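Local structure of putative oxidoreductase yhhX (Escherichia coli K-12, 3F4L) at residues 3-14 / 65-73; 118-127 / 315-323. The protein is a probable oxidoreductase of the Gfo/Idh/MocA family, possibly acting as an NADP-dependent scyllo-inositol dehydrogenase. All coordinates share one frame; numbering follows the deposited sequence.

Contact 1 (3-14 / 65-73)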
loop_
_atom_site.group_PDB
_atom_site.type_symbol
_atom_site.label_atom_id
_atom_site.label_comp_id
_atom_site.label_asym_id
_atom_site.label_seq_id
_atom_site.Cartn_x
_atom_site.Cartn_y
_atom_site.Cartn_z
ATOM N N ILE A 3 19.220 11.155 38.835
ATOM C CA ILE A 3 18.115 12.110 38.777
ATOM C C ILE A 3 16.897 11.470 39.425
ATOM O O ILE A 3 16.599 10.311 39.150
ATOM C CB ILE A 3 17.704 12.445 37.323
ATOM C CG1 ILE A 3 18.901 12.977 36.541
ATOM C CG2 ILE A 3 16.561 13.455 37.331
ATOM C CD1 ILE A 3 18.571 13.360 35.107
ATOM N N ASN A 4 16.201 12.217 40.280
ATOM C CA ASN A 4 14.991 11.717 40.926
ATOM C C ASN A 4 13.800 12.050 40.034
ATOM O O ASN A 4 13.691 13.163 39.503
ATOM C CB ASN A 4 14.774 12.367 42.295
ATOM C CG ASN A 4 15.674 11.787 43.367
ATOM O OD1 ASN A 4 15.419 11.948 44.574
ATOM N ND2 ASN A 4 16.736 11.114 42.942
ATOM N N CYS A 5 12.910 11.081 39.862
ATOM C CA CYS A 5 11.734 11.302 39.044
ATOM C C CYS A 5 10.500 10.856 39.809
ATOM O O CYS A 5 10.603 10.296 40.909
ATOM C CB CYS A 5 11.859 10.536 37.723
ATOM S SG CYS A 5 12.049 8.731 37.885
ATOM N N ALA A 6 9.333 11.117 39.235
ATOM C CA ALA A 6 8.081 10.730 39.858
ATOM C C ALA A 6 7.029 10.448 38.796
ATOM O O ALA A 6 7.025 11.058 37.733
ATOM C CB ALA A 6 7.602 11.827 40.799
ATOM N N PHE A 7 6.132 9.516 39.085
ATOM C CA PHE A 7 5.091 9.195 38.130
ATOM C C PHE A 7 3.720 9.630 38.583
ATOM O O PHE A 7 3.367 9.492 39.755
ATOM C CB PHE A 7 5.041 7.688 37.860
ATOM C CG PHE A 7 6.210 7.177 37.102
ATOM C CD1 PHE A 7 7.422 6.942 37.742
ATOM C CD2 PHE A 7 6.116 6.961 35.730
ATOM C CE1 PHE A 7 8.530 6.499 37.016
ATOM C CE2 PHE A 7 7.209 6.519 34.997
ATOM C CZ PHE A 7 8.417 6.287 35.636
ATOM N N ILE A 8 2.956 10.178 37.645
ATOM C CA ILE A 8 1.582 10.557 37.917
ATOM C C ILE A 8 0.812 9.445 37.220
ATOM O O ILE A 8 0.719 9.417 35.985
ATOM C CB ILE A 8 1.186 11.890 37.264
ATOM C CG1 ILE A 8 2.142 13.005 37.697
ATOM C CG2 ILE A 8 -0.245 12.232 37.644
ATOM C CD1 ILE A 8 2.218 13.202 39.168
ATOM N N GLY A 9 0.285 8.520 38.010
ATOM C CA GLY A 9 -0.455 7.408 37.459
ATOM C C GLY A 9 0.304 6.118 37.695
ATOM O O GLY A 9 1.524 6.054 37.520
ATOM N N PHE A 10 -0.409 5.078 38.105
ATOM C CA PHE A 10 0.237 3.800 38.350
ATOM C C PHE A 10 -0.573 2.672 37.724
ATOM O O PHE A 10 -0.972 1.734 38.402
ATOM C CB PHE A 10 0.397 3.565 39.857
ATOM C CG PHE A 10 1.264 2.384 40.195
ATOM C CD1 PHE A 10 2.519 2.244 39.622
ATOM C CD2 PHE A 10 0.839 1.429 41.115
ATOM C CE1 PHE A 10 3.347 1.173 39.956
ATOM C CE2 PHE A 10 1.659 0.354 41.458
ATOM C CZ PHE A 10 2.918 0.231 40.874
ATOM N N GLY A 11 -0.828 2.784 36.428
ATOM C CA GLY A 11 -1.588 1.760 35.736
ATOM C C GLY A 11 -0.662 0.795 35.018
ATOM O O GLY A 11 0.523 0.677 35.358
ATOM N N LYS A 12 -1.200 0.108 34.017
ATOM C CA LYS A 12 -0.416 -0.847 33.254
ATOM C C LYS A 12 0.734 -0.215 32.492
ATOM O O LYS A 12 1.832 -0.764 32.459
ATOM C CB LYS A 12 -1.318 -1.613 32.289
ATOM C CG LYS A 12 -2.062 -2.758 32.950
ATOM C CD LYS A 12 -1.073 -3.830 33.395
ATOM C CE LYS A 12 -1.774 -5.061 33.944
ATOM N NZ LYS A 12 -0.798 -6.137 34.284
ATOM N N SER A 13 0.494 0.936 31.879
ATOM C CA SER A 13 1.556 1.583 31.128
ATOM C C SER A 13 2.764 1.845 32.028
ATOM O O SER A 13 3.895 1.593 31.643
ATOM C CB SER A 13 1.068 2.901 30.530
ATOM O OG SER A 13 0.738 3.814 31.557
ATOM N N THR A 14 2.520 2.346 33.232
ATOM C CA THR A 14 3.607 2.635 34.157
ATOM C C THR A 14 4.385 1.373 34.566
ATOM O O THR A 14 5.617 1.378 34.583
ATOM C CB THR A 14 3.068 3.318 35.434
ATOM O OG1 THR A 14 2.296 4.468 35.068
ATOM C CG2 THR A 14 4.213 3.746 36.343
ATOM N N ASP A 65 14.002 17.703 45.058
ATOM C CA ASP A 65 14.863 16.802 44.310
ATOM C C ASP A 65 14.249 16.131 43.087
ATOM O O ASP A 65 14.955 15.447 42.353
ATOM C CB ASP A 65 15.432 15.743 45.250
ATOM C CG ASP A 65 16.157 16.356 46.435
ATOM O OD1 ASP A 65 17.077 17.184 46.217
ATOM O OD2 ASP A 65 15.802 16.012 47.585
ATOM N N VAL A 66 12.950 16.311 42.863
ATOM C CA VAL A 66 12.319 15.711 41.686
ATOM C C VAL A 66 12.582 16.606 40.481
ATOM O O VAL A 66 12.238 17.788 40.497
ATOM C CB VAL A 66 10.787 15.551 41.861
ATOM C CG1 VAL A 66 10.155 15.141 40.531
ATOM C CG2 VAL A 66 10.490 14.502 42.922
ATOM N N LYS A 67 13.189 16.042 39.439
ATOM C CA LYS A 67 13.504 16.811 38.235
ATOM C C LYS A 67 12.633 16.433 37.046
ATOM O O LYS A 67 12.480 17.214 36.106
ATOM C CB LYS A 67 14.977 16.617 37.857
ATOM C CG LYS A 67 15.961 17.070 38.928
ATOM C CD LYS A 67 16.077 18.589 39.005
ATOM C CE LYS A 67 16.991 19.128 37.905
ATOM N NZ LYS A 67 17.395 20.558 38.128
ATOM N N LEU A 68 12.073 15.228 37.074
ATOM C CA LEU A 68 11.221 14.785 35.975
ATOM C C LEU A 68 9.932 14.151 36.477
ATOM O O LEU A 68 9.948 13.297 37.363
ATOM C CB LEU A 68 11.963 13.774 35.083
ATOM C CG LEU A 68 11.085 13.204 33.950
ATOM C CD1 LEU A 68 10.892 14.253 32.848
ATOM C CD2 LEU A 68 11.718 11.925 33.390
ATOM N N VAL A 69 8.816 14.589 35.912
ATOM C CA VAL A 69 7.509 14.051 36.263
ATOM C C VAL A 69 6.986 13.331 35.020
ATOM O O VAL A 69 6.999 13.889 33.931
ATOM C CB VAL A 69 6.535 15.179 36.672
ATOM C CG1 VAL A 69 5.141 14.623 36.854
ATOM C CG2 VAL A 69 7.028 15.829 37.979
ATOM N N VAL A 70 6.554 12.085 35.183
ATOM C CA VAL A 70 6.045 11.306 34.048
ATOM C C VAL A 70 4.531 11.130 34.185
ATOM O O VAL A 70 4.067 10.455 35.087
ATOM C CB VAL A 70 6.734 9.935 33.998
ATOM C CG1 VAL A 70 6.343 9.176 32.725
ATOM C CG2 VAL A 70 8.236 10.126 34.068
ATOM N N VAL A 71 3.772 11.746 33.284
ATOM C CA VAL A 71 2.316 11.685 33.322
ATOM C C VAL A 71 1.781 10.482 32.548
ATOM O O VAL A 71 1.890 10.424 31.322
ATOM C CB VAL A 71 1.720 12.967 32.742
ATOM C CG1 VAL A 71 0.214 12.953 32.896
ATOM C CG2 VAL A 71 2.333 14.179 33.440
ATOM N N CYS A 72 1.211 9.529 33.280
ATOM C CA CYS A 72 0.676 8.296 32.702
ATOM C C CYS A 72 -0.773 8.058 33.086
ATOM O O CYS A 72 -1.211 6.916 33.138
ATOM C CB CYS A 72 1.478 7.095 33.192
ATOM S SG CYS A 72 3.240 7.268 33.031
ATOM N N THR A 73 -1.506 9.126 33.376
ATOM C CA THR A 73 -2.911 9.007 33.755
ATOM C C THR A 73 -3.781 8.904 32.509
ATOM O O THR A 73 -3.296 8.607 31.415
ATOM C CB THR A 73 -3.392 10.235 34.575
ATOM O OG1 THR A 73 -3.135 11.443 33.835
ATOM C CG2 THR A 73 -2.687 10.294 35.928
#
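Phe-7 lays its ring alongside Val-70, its neighbour on the adjacent strand: Val-70 CB lies 3.5 Å from Phe-7 CD2, and Val-70 CG2 makes a CH-pi contact over one ring face, offset toward the rim. At the edge of the same ring, in its plane, sits Cys-72 SG, 4.0 Å from Phe-7 CD2, a sulfur-aromatic contact. Leu-19 and His-18 of helix 12-22 close over this side of the sheet. On the other side Ile-8 spreads its branches. With CG1 beside the backbone N (chi1 -56°), CG1 meets Val-69 CG1 at 3.5 Å, while CG2 runs on to the methyl of Thr-73; Tyr-81 of helix 78-87 covers this face.

Strands 3-8 and 66-71 run parallel, their axes inclined by 20°. Ala-6 is bonded through both its N and its O, to Leu-68 O and from Val-70 N. Further along, Ile-8 N gives a nearly straight bond to Val-70 O (2.8 Å), and Ile-8 O receives Cys-72 N. At the opposite end Lys-67 N bonds to Asn-4 O.

Past the strand ends, Thr-14 OG1 reaches Cys-72 CB at 3.3 Å and bonds back to Gly-9 O from above the carbonyl plane. Ser-13 OG, also beside Cys-72 CB, is bonded to Glu-95. Gly-9, with a positive phi of 113°, takes a backbone conformation that suits glycine, and packs its CA against Thr-73 CG2. Two parallel strands side by side at the middle of the sheet, the first leading through a glycine-containing turn into helix 12-22, are the hallmark of the dinucleotide-binding Rossmann fold.

Contact 2 (118-127 / 315-323)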
loop_
_atom_site.group_PDB
_atom_site.type_symbol
_atom_site.label_atom_id
_atom_site.label_comp_id
_atom_site.label_asym_id
_atom_site.label_seq_id
_atom_site.Cartn_x
_atom_site.Cartn_y
_atom_site.Cartn_z
ATOM N N THR A 118 11.887 21.182 30.048
ATOM C CA THR A 118 11.615 20.297 28.932
ATOM C C THR A 118 10.284 19.563 29.096
ATOM O O THR A 118 10.038 18.944 30.122
ATOM C CB THR A 118 12.705 19.213 28.801
ATOM O OG1 THR A 118 13.966 19.823 28.504
ATOM C CG2 THR A 118 12.335 18.219 27.697
ATOM N N VAL A 119 9.423 19.650 28.093
ATOM C CA VAL A 119 8.162 18.908 28.113
ATOM C C VAL A 119 8.166 18.135 26.794
ATOM O O VAL A 119 8.374 18.711 25.729
ATOM C CB VAL A 119 6.921 19.823 28.204
ATOM C CG1 VAL A 119 6.746 20.645 26.923
ATOM C CG2 VAL A 119 5.694 18.984 28.462
ATOM N N THR A 120 7.948 16.829 26.860
ATOM C CA THR A 120 7.994 16.006 25.657
ATOM C C THR A 120 7.137 14.758 25.759
ATOM O O THR A 120 6.845 14.285 26.854
ATOM C CB THR A 120 9.456 15.559 25.380
ATOM O OG1 THR A 120 9.500 14.716 24.223
ATOM C CG2 THR A 120 10.012 14.773 26.571
ATOM N N PRO A 121 6.695 14.222 24.611
ATOM C CA PRO A 121 5.879 13.007 24.632
ATOM C C PRO A 121 6.823 11.807 24.788
ATOM O O PRO A 121 8.040 11.950 24.661
ATOM C CB PRO A 121 5.193 13.032 23.269
ATOM C CG PRO A 121 6.252 13.646 22.389
ATOM C CD PRO A 121 6.755 14.797 23.254
ATOM N N TYR A 122 6.260 10.638 25.072
ATOM C CA TYR A 122 7.022 9.403 25.249
ATOM C C TYR A 122 6.914 8.620 23.941
ATOM O O TYR A 122 5.945 7.899 23.732
ATOM C CB TYR A 122 6.413 8.592 26.410
ATOM C CG TYR A 122 7.082 7.271 26.746
ATOM C CD1 TYR A 122 8.438 7.206 27.075
ATOM C CD2 TYR A 122 6.346 6.095 26.783
ATOM C CE1 TYR A 122 9.036 5.997 27.437
ATOM C CE2 TYR A 122 6.934 4.881 27.140
ATOM C CZ TYR A 122 8.274 4.845 27.464
ATOM O OH TYR A 122 8.850 3.653 27.815
ATOM N N GLN A 123 7.892 8.783 23.054
ATOM C CA GLN A 123 7.874 8.073 21.773
ATOM C C GLN A 123 8.895 6.948 21.821
ATOM O O GLN A 123 9.901 6.974 21.125
ATOM C CB GLN A 123 8.200 9.036 20.623
ATOM C CG GLN A 123 7.212 10.195 20.495
ATOM C CD GLN A 123 5.786 9.737 20.203
ATOM O OE1 GLN A 123 5.542 8.561 19.932
ATOM N NE2 GLN A 123 4.843 10.672 20.239
ATOM N N ASN A 124 8.610 5.948 22.645
ATOM C CA ASN A 124 9.509 4.818 22.817
ATOM C C ASN A 124 9.695 3.965 21.564
ATOM O O ASN A 124 10.711 3.291 21.426
ATOM C CB ASN A 124 9.031 3.937 23.986
ATOM C CG ASN A 124 7.619 3.384 23.780
ATOM O OD1 ASN A 124 6.685 4.121 23.487
ATOM N ND2 ASN A 124 7.466 2.075 23.954
ATOM N N ARG A 125 8.738 3.992 20.641
ATOM C CA ARG A 125 8.878 3.163 19.445
ATOM C C ARG A 125 9.948 3.674 18.482
ATOM O O ARG A 125 10.172 3.106 17.403
ATOM C CB ARG A 125 7.520 2.993 18.743
ATOM C CG ARG A 125 6.446 2.407 19.685
ATOM C CD ARG A 125 5.398 1.549 18.965
ATOM N NE ARG A 125 5.947 0.237 18.646
ATOM C CZ ARG A 125 5.539 -0.912 19.179
ATOM N NH1 ARG A 125 4.552 -0.940 20.062
ATOM N NH2 ARG A 125 6.150 -2.032 18.847
ATOM N N ARG A 126 10.622 4.747 18.878
ATOM C CA ARG A 126 11.708 5.266 18.071
ATOM C C ARG A 126 12.879 4.347 18.346
ATOM O O ARG A 126 13.906 4.403 17.680
ATOM C CB ARG A 126 12.057 6.696 18.482
ATOM C CG ARG A 126 11.045 7.702 17.976
ATOM C CD ARG A 126 11.545 9.127 18.112
ATOM N NE ARG A 126 10.570 10.069 17.574
ATOM C CZ ARG A 126 10.850 11.333 17.274
ATOM N NH1 ARG A 126 12.075 11.796 17.464
ATOM N NH2 ARG A 126 9.912 12.122 16.772
ATOM N N PHE A 127 12.708 3.491 19.345
ATOM C CA PHE A 127 13.747 2.547 19.700
ATOM C C PHE A 127 13.296 1.100 19.513
ATOM O O PHE A 127 13.791 0.207 20.186
ATOM C CB PHE A 127 14.221 2.807 21.138
ATOM C CG PHE A 127 14.760 4.191 21.338
ATOM C CD1 PHE A 127 15.903 4.607 20.656
ATOM C CD2 PHE A 127 14.092 5.106 22.139
ATOM C CE1 PHE A 127 16.368 5.917 20.764
ATOM C CE2 PHE A 127 14.549 6.427 22.256
ATOM C CZ PHE A 127 15.688 6.830 21.566
ATOM N N ASN A 315 16.556 17.634 23.147
ATOM C CA ASN A 315 15.595 16.582 23.477
ATOM C C ASN A 315 15.525 15.592 22.313
ATOM O O ASN A 315 15.672 15.990 21.155
ATOM C CB ASN A 315 14.224 17.206 23.732
ATOM C CG ASN A 315 13.228 16.217 24.308
ATOM O OD1 ASN A 315 13.463 15.624 25.362
ATOM N ND2 ASN A 315 12.107 16.036 23.618
ATOM N N TYR A 316 15.287 14.314 22.610
ATOM C CA TYR A 316 15.243 13.297 21.559
ATOM C C TYR A 316 14.128 13.521 20.547
ATOM O O TYR A 316 14.245 13.115 19.388
ATOM C CB TYR A 316 15.146 11.884 22.164
ATOM C CG TYR A 316 13.781 11.478 22.692
ATOM C CD1 TYR A 316 13.167 12.179 23.735
ATOM C CD2 TYR A 316 13.117 10.368 22.167
ATOM C CE1 TYR A 316 11.931 11.783 24.240
ATOM C CE2 TYR A 316 11.875 9.963 22.665
ATOM C CZ TYR A 316 11.292 10.674 23.702
ATOM O OH TYR A 316 10.077 10.271 24.202
ATOM N N VAL A 317 13.052 14.169 20.981
ATOM C CA VAL A 317 11.931 14.473 20.098
ATOM C C VAL A 317 11.886 15.987 19.866
ATOM O O VAL A 317 11.906 16.768 20.823
ATOM C CB VAL A 317 10.577 14.037 20.713
ATOM C CG1 VAL A 317 9.429 14.451 19.800
ATOM C CG2 VAL A 317 10.550 12.527 20.914
ATOM N N LYS A 318 11.820 16.406 18.608
ATOM C CA LYS A 318 11.759 17.831 18.317
ATOM C C LYS A 318 10.321 18.336 18.440
ATOM O O LYS A 318 9.367 17.616 18.117
ATOM C CB LYS A 318 12.282 18.120 16.904
ATOM C CG LYS A 318 13.671 17.559 16.625
ATOM C CD LYS A 318 14.285 18.165 15.366
ATOM C CE LYS A 318 13.435 17.918 14.134
ATOM N NZ LYS A 318 14.026 18.580 12.940
ATOM N N GLU A 319 10.181 19.577 18.903
ATOM C CA GLU A 319 8.873 20.212 19.070
ATOM C C GLU A 319 8.061 20.139 17.773
ATOM O O GLU A 319 6.880 19.790 17.790
ATOM C CB GLU A 319 9.061 21.682 19.498
ATOM C CG GLU A 319 7.777 22.441 19.860
ATOM C CD GLU A 319 8.046 23.899 20.276
ATOM O OE1 GLU A 319 8.949 24.117 21.117
ATOM O OE2 GLU A 319 7.353 24.821 19.775
ATOM N N SER A 320 8.701 20.463 16.650
ATOM C CA SER A 320 8.027 20.444 15.356
ATOM C C SER A 320 7.475 19.070 14.989
ATOM O O SER A 320 6.443 18.971 14.340
ATOM C CB SER A 320 8.969 20.926 14.245
ATOM O OG SER A 320 10.087 20.068 14.089
ATOM N N GLU A 321 8.162 18.011 15.399
ATOM C CA GLU A 321 7.695 16.659 15.101
ATOM C C GLU A 321 6.412 16.374 15.878
ATOM O O GLU A 321 5.493 15.725 15.381
ATOM C CB GLU A 321 8.775 15.635 15.471
ATOM C CG GLU A 321 10.093 15.888 14.748
ATOM C CD GLU A 321 11.201 14.928 15.149
ATOM O OE1 GLU A 321 11.457 14.759 16.357
ATOM O OE2 GLU A 321 11.832 14.346 14.247
ATOM N N VAL A 322 6.346 16.872 17.104
ATOM C CA VAL A 322 5.169 16.654 17.928
ATOM C C VAL A 322 3.973 17.395 17.345
ATOM O O VAL A 322 2.892 16.834 17.225
ATOM C CB VAL A 322 5.415 17.123 19.381
ATOM C CG1 VAL A 322 4.186 16.882 20.228
ATOM C CG2 VAL A 322 6.602 16.383 19.956
ATOM N N LEU A 323 4.173 18.656 16.965
ATOM C CA LEU A 323 3.087 19.455 16.405
ATOM C C LEU A 323 2.613 18.906 15.055
ATOM O O LEU A 323 1.419 18.940 14.745
ATOM C CB LEU A 323 3.534 20.912 16.254
ATOM C CG LEU A 323 3.826 21.651 17.570
ATOM C CD1 LEU A 323 4.329 23.061 17.288
ATOM C CD2 LEU A 323 2.567 21.694 18.407
#
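Glu-321 OE1 is gripped by three N-H groups: Arg-126 NH1 and NH2 from across the contact, and Lys-318 N from the start of its own helix. In this two-domain Gfo/Idh/MocA architecture, the salt bridge ties the chain leaving the last Rossmann strand, 119-121, to helix 319-331 of the C-terminal region. Both arginine nitrogens converge end-on on the one oxygen, NH2 at 3.1 Å from Glu-321 OE1, which lies in the guanidinium plane; the carboxylate stands almost perpendicular to that plane, at 89°. The Lys-318 N bond to Glu-321 OE1 is shorter, 2.8 Å, and comes from the anti side. Arg-126 extends from CG to NE, and its NE makes a second salt bridge with Asp-181, so acidic groups hold the guanidinium at two places. Val-317 CG2 sits over the centre of one guanidinium face, 3.8 Å from Arg-126 CZ.

Tyr-316 projects from the same loop with its ring between backbone N and carbonyl carbon (chi1 77°), a torsion that carries its hydroxyl to the turn after Pro-121. There Tyr-316 OH receives Gln-123 N at 2.9 Å and gives a weak bond to Pro-121 O. Val-322 CG2 abuts the CG-CD side of the proline ring, 3.7 Å from Pro-121 CD.

One residue before the proline, on the strand itself, Thr-120 is tied to the loop by the amide of Asn-315. Asn-315 ND2 bonds Val-317 O on a lone pair, and also donates to Thr-120 OG1 at 3.0 Å, with the hydroxyl oxygen only 9° out of the amide plane.

Both contacts reach the same parallel sheet. Contact 1 joins two of its central strands, 3-8 and 66-71, whereas contact 2 starts from 119-121, an edge strand of the sheet within this chain, next to 91-94, and joins it and the residues that follow to loop 315-318 and helix 319-331. Their centres lie 17 Å apart and their nearest atoms about 5 Å apart, without touching. Helix 12-22 is a common neighbour: His-18 packs on Val-70 of contact 1 and meets the ring of Tyr-122 in contact 2, whose hydroxyl bonds to Tyr-17 O. The turn at 9-11 is where Rossmann folds of this family usually receive the dinucleotide, so contact 1 probably borders the cofactor site, while contact 2 fastens the two regions together.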